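Local coordinates for BtGH115A (Bacteroides thetaiotaomicron, PDB 5BY3), which acts as a family GH115 4-O-methyl-alpha-glucuronidase, a glycoside hydrolase with specificity for decorated arabinogalactans, at residues Q274-R279 and V320-L325; L325-K328 and D333-Q336. One frame throughout, in Å; residues are numbered along the deposited sequence.

Contact 1 and contact 2 lie side by side on helix 308-329, with centres about 11 Å apart, on the same side of the chain's centre. Contact 1 joins helix 265-283 to helix 308-329; contact 2 begins at the residue where contact 1 ends, Leu325, and follows the chain past the end of the helix into the loop that leads to strand 339-341. Between them the helix is held first against its predecessor and then against its own exit loop, and Arg323 O of contact 1 packs on Val334 CG1 of contact 2. Both lie in the glycosyl hydrolase family 115 region, consistent with a TIM barrel, and their centres are about 31 and 32 Å from the centre of the chain.

Contact 1. Residues Q274-R279 and V320-L325; sequences QFWEDR and VDQRGL
Gln322 sets NE2 of its side-chain amide over one face of the Trp276 indole, 3.3 Å from CH2 and offset toward the rim of the ring. The amide and ring planes are 55° apart, so the group leans on the ring instead of stacking flat. Behind the amide, CG of Gln322 rests 3.7 Å from CZ3 of Trp276, and the extended chain carries NE2 on across the benzene ring. OE1 has its own partner, the backbone N of Gly293, which helps fix the amide's rotation. A glycine in place of Trp276 would probably leave Gln322 NE2 and CG without the surface they lie on and open a gap between the helices. Both segments belong to helices that follow successive strands of the eight-stranded parallel sheet, 238-239 and 290-291, consistent with the TIM-barrel clan of this family. Their short axes run nearly parallel, 24° apart, at a closest approach of 10.6 Å, a spacing bridged by large side chains with no hydrogen bond across. About one turn beyond Gln322, Leu325 meets the other helix with both methyls: CD1 lies 4.2 Å from Trp276 CB, while CD2 presses on Glu277 CB at 3.4 Å. Leucine and glutamate chains cross at about a right angle. Glu277 holds CG anti to its own backbone N (chi1 170°), which sets CG 3.7 Å from Leu325 CD2, and its extended chain ends with OE1 hydrogen-bonded to the hydroxyl of Tyr329, farther along helix 308-329. The Trp276 ring also meets that of Tyr265, near the start of helix 265-283.

Contact 2. Residues L325-K328 and D333-Q336; sequences LLEK and DVTQ
Glu327 meets Val334 through the aliphatic part of its chain, not through its flat carboxylate, and the planar group under close hold is the carboxylate of Asp333, on the loop side. One face of that plane takes both donors of Thr335: OG1 lies 2.8 Å from Asp333 OD1 and the backbone N 3.2 Å from the same oxygen, each more than 40° out of the plane. The backbone bond makes this an Asx turn, and the paired grip on one oxygen limits how the carboxylate can rotate. Val334, between these two residues, sends CG1 to the helix, where it touches the backbone N of Glu327 and also its CG, 3.4 Å away. Glu327 keeps CG beside its backbone N (chi1 -65°), which brings the two atoms close enough together for one methyl to touch both. The same methyl lies 3.8 Å from Leu326 CB, on the preceding residue. No hydrogen bond joins the segments; the link is van der Waals packing of a buried valine methyl on the last turn of the helix. Farther out, Leu326 touches Val280 of helix 265-283, and both Leu326 and Val334 rest on Gln339, at the start of strand 339-341, so the loop is folded between helix 308-329 and the strand it leads into.

Contact 1. Residues Q274-R279 and V320-L325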
ATOM      1  N   GLN A 274      25.182 -13.719  19.346  1.00 53.88           N
ATOM      2  CA  GLN A 274      24.754 -13.407  20.713  1.00 54.78           C
ATOM      3  C   GLN A 274      23.590 -12.425  20.713  1.00 53.14           C
ATOM      4  O   GLN A 274      22.552 -12.701  21.282  1.00 55.78           O
ATOM      5  CB  GLN A 274      25.913 -12.805  21.514  1.00 63.07           C
ATOM      6  CG  GLN A 274      27.029 -13.782  21.896  1.00 87.07           C
ATOM      7  CD  GLN A 274      28.098 -13.174  22.816  1.00 90.88           C
ATOM      8  OE1 GLN A 274      28.375 -11.969  22.766  1.00 99.57           O
ATOM      9  NE2 GLN A 274      28.697 -14.009  23.665  1.00 87.08           N
ATOM     10  N   PHE A 275      23.812 -11.270  20.087  1.00 54.83           N
ATOM     11  CA  PHE A 275      22.823 -10.227  19.787  1.00 50.10           C
ATOM     12  C   PHE A 275      21.444 -10.808  19.406  1.00 46.64           C
ATOM     13  O   PHE A 275      20.465 -10.584  20.104  1.00 49.22           O
ATOM     14  CB  PHE A 275      23.418  -9.346  18.657  1.00 49.87           C
ATOM     15  CG  PHE A 275      22.486  -8.320  18.100  1.00 48.15           C
ATOM     16  CD1 PHE A 275      22.193  -7.151  18.814  1.00 55.32           C
ATOM     17  CD2 PHE A 275      21.917  -8.492  16.842  1.00 49.12           C
ATOM     18  CE1 PHE A 275      21.341  -6.189  18.288  1.00 51.27           C
ATOM     19  CE2 PHE A 275      21.062  -7.536  16.315  1.00 51.31           C
ATOM     20  CZ  PHE A 275      20.777  -6.387  17.043  1.00 52.48           C
ATOM     21  N   TRP A 276      21.389 -11.576  18.318  1.00 47.99           N
ATOM     22  CA  TRP A 276      20.177 -12.291  17.882  1.00 44.85           C
ATOM     23  C   TRP A 276      19.582 -13.177  18.988  1.00 55.18           C
ATOM     24  O   TRP A 276      18.383 -13.062  19.299  1.00 59.51           O
ATOM     25  CB  TRP A 276      20.499 -13.152  16.665  1.00 42.63           C
ATOM     26  CG  TRP A 276      20.824 -12.431  15.434  1.00 39.72           C
ATOM     27  CD1 TRP A 276      20.452 -11.153  15.107  1.00 42.39           C
ATOM     28  CD2 TRP A 276      21.538 -12.930  14.315  1.00 39.82           C
ATOM     29  NE1 TRP A 276      20.924 -10.816  13.878  1.00 40.69           N
ATOM     30  CE2 TRP A 276      21.573 -11.892  13.345  1.00 40.88           C
ATOM     31  CE3 TRP A 276      22.164 -14.143  14.027  1.00 40.59           C
ATOM     32  CZ2 TRP A 276      22.207 -12.033  12.101  1.00 42.38           C
ATOM     33  CZ3 TRP A 276      22.783 -14.295  12.781  1.00 37.31           C
ATOM     34  CH2 TRP A 276      22.803 -13.235  11.832  1.00 43.68           C
ATOM     35  N   GLU A 277      20.443 -14.008  19.601  1.00 57.56           N
ATOM     36  CA  GLU A 277      20.065 -15.008  20.609  1.00 58.12           C
ATOM     37  C   GLU A 277      19.286 -14.455  21.780  1.00 55.06           C
ATOM     38  O   GLU A 277      18.260 -15.021  22.168  1.00 60.73           O
ATOM     39  CB  GLU A 277      21.299 -15.753  21.127  1.00 67.38           C
ATOM     40  CG  GLU A 277      21.044 -16.644  22.343  1.00 71.65           C
ATOM     41  CD  GLU A 277      22.305 -17.311  22.853  1.00 78.40           C
ATOM     42  OE1 GLU A 277      22.435 -18.555  22.687  1.00 73.47           O
ATOM     43  OE2 GLU A 277      23.162 -16.576  23.402  1.00 77.91           O
ATOM     44  N   ASP A 278      19.764 -13.361  22.353  1.00 53.37           N
ATOM     45  CA  ASP A 278      19.120 -12.804  23.535  1.00 54.44           C
ATOM     46  C   ASP A 278      17.657 -12.523  23.250  1.00 58.09           C
ATOM     47  O   ASP A 278      16.798 -12.731  24.106  1.00 61.45           O
ATOM     48  CB  ASP A 278      19.839 -11.537  23.972  1.00 61.88           C
ATOM     49  CG  ASP A 278      21.281 -11.789  24.406  1.00 65.98           C
ATOM     50  OD1 ASP A 278      21.650 -12.981  24.550  1.00 65.61           O
ATOM     51  OD2 ASP A 278      22.025 -10.785  24.623  1.00 58.84           O
ATOM     52  N   ARG A 279      17.404 -12.078  22.012  1.00 59.64           N
ATOM     53  CA  ARG A 279      16.096 -11.667  21.528  1.00 54.35           C
ATOM     54  C   ARG A 279      15.174 -12.860  21.281  1.00 51.64           C
ATOM     55  O   ARG A 279      14.064 -12.873  21.772  1.00 50.61           O
ATOM     56  CB  ARG A 279      16.257 -10.816  20.256  1.00 49.66           C
ATOM     57  CG  ARG A 279      15.001 -10.585  19.432  1.00 41.23           C
ATOM     58  CD  ARG A 279      13.909  -9.792  20.161  1.00 42.73           C
ATOM     59  NE  ARG A 279      14.421  -8.730  21.016  1.00 40.37           N
ATOM     60  CZ  ARG A 279      14.830  -7.553  20.579  1.00 40.08           C
ATOM     61  NH1 ARG A 279      14.794  -7.262  19.277  1.00 46.07           N
ATOM     62  NH2 ARG A 279      15.273  -6.660  21.433  1.00 35.86           N
ATOM     63  N   VAL A 320      21.947 -21.299   8.676  1.00 55.47           N
ATOM     64  CA  VAL A 320      22.189 -22.496   9.480  1.00 58.50           C
ATOM     65  C   VAL A 320      22.199 -22.156  10.962  1.00 52.94           C
ATOM     66  O   VAL A 320      21.596 -22.878  11.755  1.00 64.07           O
ATOM     67  CB  VAL A 320      23.457 -23.282   8.998  1.00 62.97           C
ATOM     68  CG1 VAL A 320      23.799 -24.426   9.934  1.00 60.43           C
ATOM     69  CG2 VAL A 320      23.264 -23.834   7.579  1.00 58.75           C
ATOM     70  N   ASP A 321      22.809 -21.029  11.323  1.00 56.29           N
ATOM     71  CA  ASP A 321      22.841 -20.589  12.732  1.00 56.19           C
ATOM     72  C   ASP A 321      21.535 -19.978  13.193  1.00 53.79           C
ATOM     73  O   ASP A 321      21.169 -20.105  14.382  1.00 54.09           O
ATOM     74  CB  ASP A 321      23.927 -19.547  13.003  1.00 65.49           C
ATOM     75  CG  ASP A 321      25.304 -19.944  12.494  1.00 68.98           C
ATOM     76  OD1 ASP A 321      25.426 -20.872  11.653  1.00 75.56           O
ATOM     77  OD2 ASP A 321      26.270 -19.271  12.935  1.00 62.68           O
ATOM     78  N   GLN A 322      20.868 -19.273  12.277  1.00 45.30           N
ATOM     79  CA  GLN A 322      19.606 -18.607  12.588  1.00 47.42           C
ATOM     80  C   GLN A 322      18.489 -19.616  12.844  1.00 44.45           C
ATOM     81  O   GLN A 322      17.807 -19.521  13.855  1.00 46.56           O
ATOM     82  CB  GLN A 322      19.202 -17.629  11.487  1.00 45.92           C
ATOM     83  CG  GLN A 322      19.967 -16.319  11.549  1.00 43.31           C
ATOM     84  CD  GLN A 322      19.594 -15.382  10.407  1.00 44.23           C
ATOM     85  OE1 GLN A 322      19.070 -15.797   9.368  1.00 38.95           O
ATOM     86  NE2 GLN A 322      19.871 -14.105  10.600  1.00 42.97           N
ATOM     87  N   ARG A 323      18.333 -20.583  11.945  1.00 45.42           N
ATOM     88  CA  ARG A 323      17.455 -21.736  12.176  1.00 51.29           C
ATOM     89  C   ARG A 323      17.889 -22.564  13.419  1.00 60.69           C
ATOM     90  O   ARG A 323      17.045 -23.097  14.155  1.00 63.98           O
ATOM     91  CB  ARG A 323      17.344 -22.588  10.905  1.00 47.31           C
ATOM     92  CG  ARG A 323      16.547 -21.878   9.823  1.00 46.54           C
ATOM     93  CD  ARG A 323      16.791 -22.333   8.399  1.00 47.95           C
ATOM     94  NE  ARG A 323      16.170 -23.630   8.067  1.00 57.57           N
ATOM     95  CZ  ARG A 323      14.861 -23.894   7.996  1.00 59.29           C
ATOM     96  NH1 ARG A 323      13.943 -22.966   8.245  1.00 63.80           N
ATOM     97  NH2 ARG A 323      14.459 -25.111   7.678  1.00 58.69           N
ATOM     98  N   GLY A 324      19.203 -22.625  13.654  1.00 61.44           N
ATOM     99  CA  GLY A 324      19.766 -23.133  14.893  1.00 55.82           C
ATOM    100  C   GLY A 324      19.120 -22.591  16.146  1.00 54.93           C
ATOM    101  O   GLY A 324      18.712 -23.371  17.007  1.00 62.02           O
ATOM    102  N   LEU A 325      19.023 -21.270  16.274  1.00 52.46           N
ATOM    103  CA  LEU A 325      18.445 -20.668  17.497  1.00 57.45           C
ATOM    104  C   LEU A 325      16.954 -20.983  17.644  1.00 60.54           C
ATOM    105  O   LEU A 325      16.423 -21.099  18.758  1.00 66.10           O
ATOM    106  CB  LEU A 325      18.592 -19.147  17.492  1.00 53.55           C
ATOM    107  CG  LEU A 325      19.978 -18.559  17.639  1.00 55.69           C
ATOM    108  CD1 LEU A 325      20.155 -17.287  16.780  1.00 51.39           C
ATOM    109  CD2 LEU A 325      20.207 -18.312  19.111  1.00 49.26           C
TER

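Contact 2. Residues L325-K328 and D333-Q336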
ATOM      1  N   LEU A 325      19.023 -21.270  16.274  1.00 52.46           N
ATOM      2  CA  LEU A 325      18.445 -20.668  17.497  1.00 57.45           C
ATOM      3  C   LEU A 325      16.954 -20.983  17.644  1.00 60.54           C
ATOM      4  O   LEU A 325      16.423 -21.099  18.758  1.00 66.10           O
ATOM      5  CB  LEU A 325      18.592 -19.147  17.492  1.00 53.55           C
ATOM      6  CG  LEU A 325      19.978 -18.559  17.639  1.00 55.69           C
ATOM      7  CD1 LEU A 325      20.155 -17.287  16.780  1.00 51.39           C
ATOM      8  CD2 LEU A 325      20.207 -18.312  19.111  1.00 49.26           C
ATOM      9  N   LEU A 326      16.298 -21.071  16.493  1.00 55.83           N
ATOM     10  CA  LEU A 326      14.894 -21.389  16.388  1.00 54.43           C
ATOM     11  C   LEU A 326      14.623 -22.827  16.844  1.00 56.71           C
ATOM     12  O   LEU A 326      13.736 -23.015  17.709  1.00 52.34           O
ATOM     13  CB  LEU A 326      14.395 -21.100  14.959  1.00 50.77           C
ATOM     14  CG  LEU A 326      14.410 -19.619  14.473  1.00 47.61           C
ATOM     15  CD1 LEU A 326      13.743 -19.516  13.118  1.00 44.32           C
ATOM     16  CD2 LEU A 326      13.769 -18.636  15.449  1.00 43.14           C
ATOM     17  N   GLU A 327      15.394 -23.801  16.299  1.00 53.93           N
ATOM     18  CA  GLU A 327      15.519 -25.187  16.865  1.00 55.06           C
ATOM     19  C   GLU A 327      15.629 -25.223  18.396  1.00 55.60           C
ATOM     20  O   GLU A 327      14.778 -25.810  19.065  1.00 60.29           O
ATOM     21  CB  GLU A 327      16.675 -25.989  16.264  1.00 54.46           C
ATOM     22  CG  GLU A 327      16.529 -26.304  14.782  1.00 64.74           C
ATOM     23  CD  GLU A 327      17.209 -27.592  14.329  1.00 73.38           C
ATOM     24  OE1 GLU A 327      17.568 -28.440  15.184  1.00 81.12           O
ATOM     25  OE2 GLU A 327      17.349 -27.773  13.093  1.00 69.96           O
ATOM     26  N   LYS A 328      16.637 -24.542  18.929  1.00 52.69           N
ATOM     27  CA  LYS A 328      16.926 -24.498  20.360  1.00 58.78           C
ATOM     28  C   LYS A 328      15.926 -23.745  21.289  1.00 61.85           C
ATOM     29  O   LYS A 328      15.698 -24.215  22.402  1.00 68.92           O
ATOM     30  CB  LYS A 328      18.387 -24.016  20.555  1.00 59.88           C
ATOM     31  CG  LYS A 328      18.871 -23.741  21.975  1.00 54.76           C
ATOM     32  CD  LYS A 328      20.352 -23.433  21.881  1.00 67.69           C
ATOM     33  CE  LYS A 328      21.051 -23.393  23.227  1.00 76.32           C
ATOM     34  NZ  LYS A 328      22.519 -23.459  22.996  1.00 74.25           N
ATOM     35  N   ASP A 333      11.108 -28.878  15.670  1.00 74.16           N
ATOM     36  CA  ASP A 333      10.914 -28.892  14.211  1.00 73.62           C
ATOM     37  C   ASP A 333      10.785 -27.442  13.742  1.00 74.98           C
ATOM     38  O   ASP A 333       9.849 -26.735  14.166  1.00 71.49           O
ATOM     39  CB  ASP A 333       9.664 -29.702  13.803  1.00 65.99           C
ATOM     40  CG  ASP A 333       9.560 -29.939  12.272  1.00 70.01           C
ATOM     41  OD1 ASP A 333      10.314 -29.336  11.460  1.00 75.50           O
ATOM     42  OD2 ASP A 333       8.692 -30.740  11.861  1.00 68.81           O
ATOM     43  N   VAL A 334      11.716 -26.999  12.888  1.00 69.85           N
ATOM     44  CA  VAL A 334      11.745 -25.569  12.477  1.00 66.98           C
ATOM     45  C   VAL A 334      10.736 -25.225  11.392  1.00 60.51           C
ATOM     46  O   VAL A 334      10.335 -24.067  11.282  1.00 57.60           O
ATOM     47  CB  VAL A 334      13.153 -24.960  12.143  1.00 62.70           C
ATOM     48  CG1 VAL A 334      13.880 -24.582  13.412  1.00 67.43           C
ATOM     49  CG2 VAL A 334      13.990 -25.826  11.206  1.00 53.08           C
ATOM     50  N   THR A 335      10.323 -26.237  10.629  1.00 55.11           N
ATOM     51  CA  THR A 335       9.243 -26.117   9.643  1.00 55.85           C
ATOM     52  C   THR A 335       7.889 -25.769  10.312  1.00 58.30           C
ATOM     53  O   THR A 335       6.914 -25.470   9.620  1.00 59.38           O
ATOM     54  CB  THR A 335       9.118 -27.393   8.758  1.00 59.66           C
ATOM     55  OG1 THR A 335       8.543 -28.463   9.519  1.00 55.85           O
ATOM     56  CG2 THR A 335      10.478 -27.853   8.231  1.00 55.94           C
ATOM     57  N   GLN A 336       7.852 -25.803  11.649  1.00 59.51           N
ATOM     58  CA  GLN A 336       6.705 -25.332  12.447  1.00 60.18           C
ATOM     59  C   GLN A 336       6.923 -23.884  12.948  1.00 62.73           C
ATOM     60  O   GLN A 336       6.069 -23.324  13.651  1.00 69.72           O
ATOM     61  CB  GLN A 336       6.338 -26.303  13.626  1.00 60.19           C
ATOM     62  CG  GLN A 336       6.176 -27.826  13.341  1.00 63.34           C
ATOM     63  CD  GLN A 336       5.271 -28.209  12.140  1.00 69.40           C
ATOM     64  OE1 GLN A 336       5.769 -28.549  11.061  1.00 69.50           O
ATOM     65  NE2 GLN A 336       3.947 -28.172  12.330  1.00 71.06           N
TER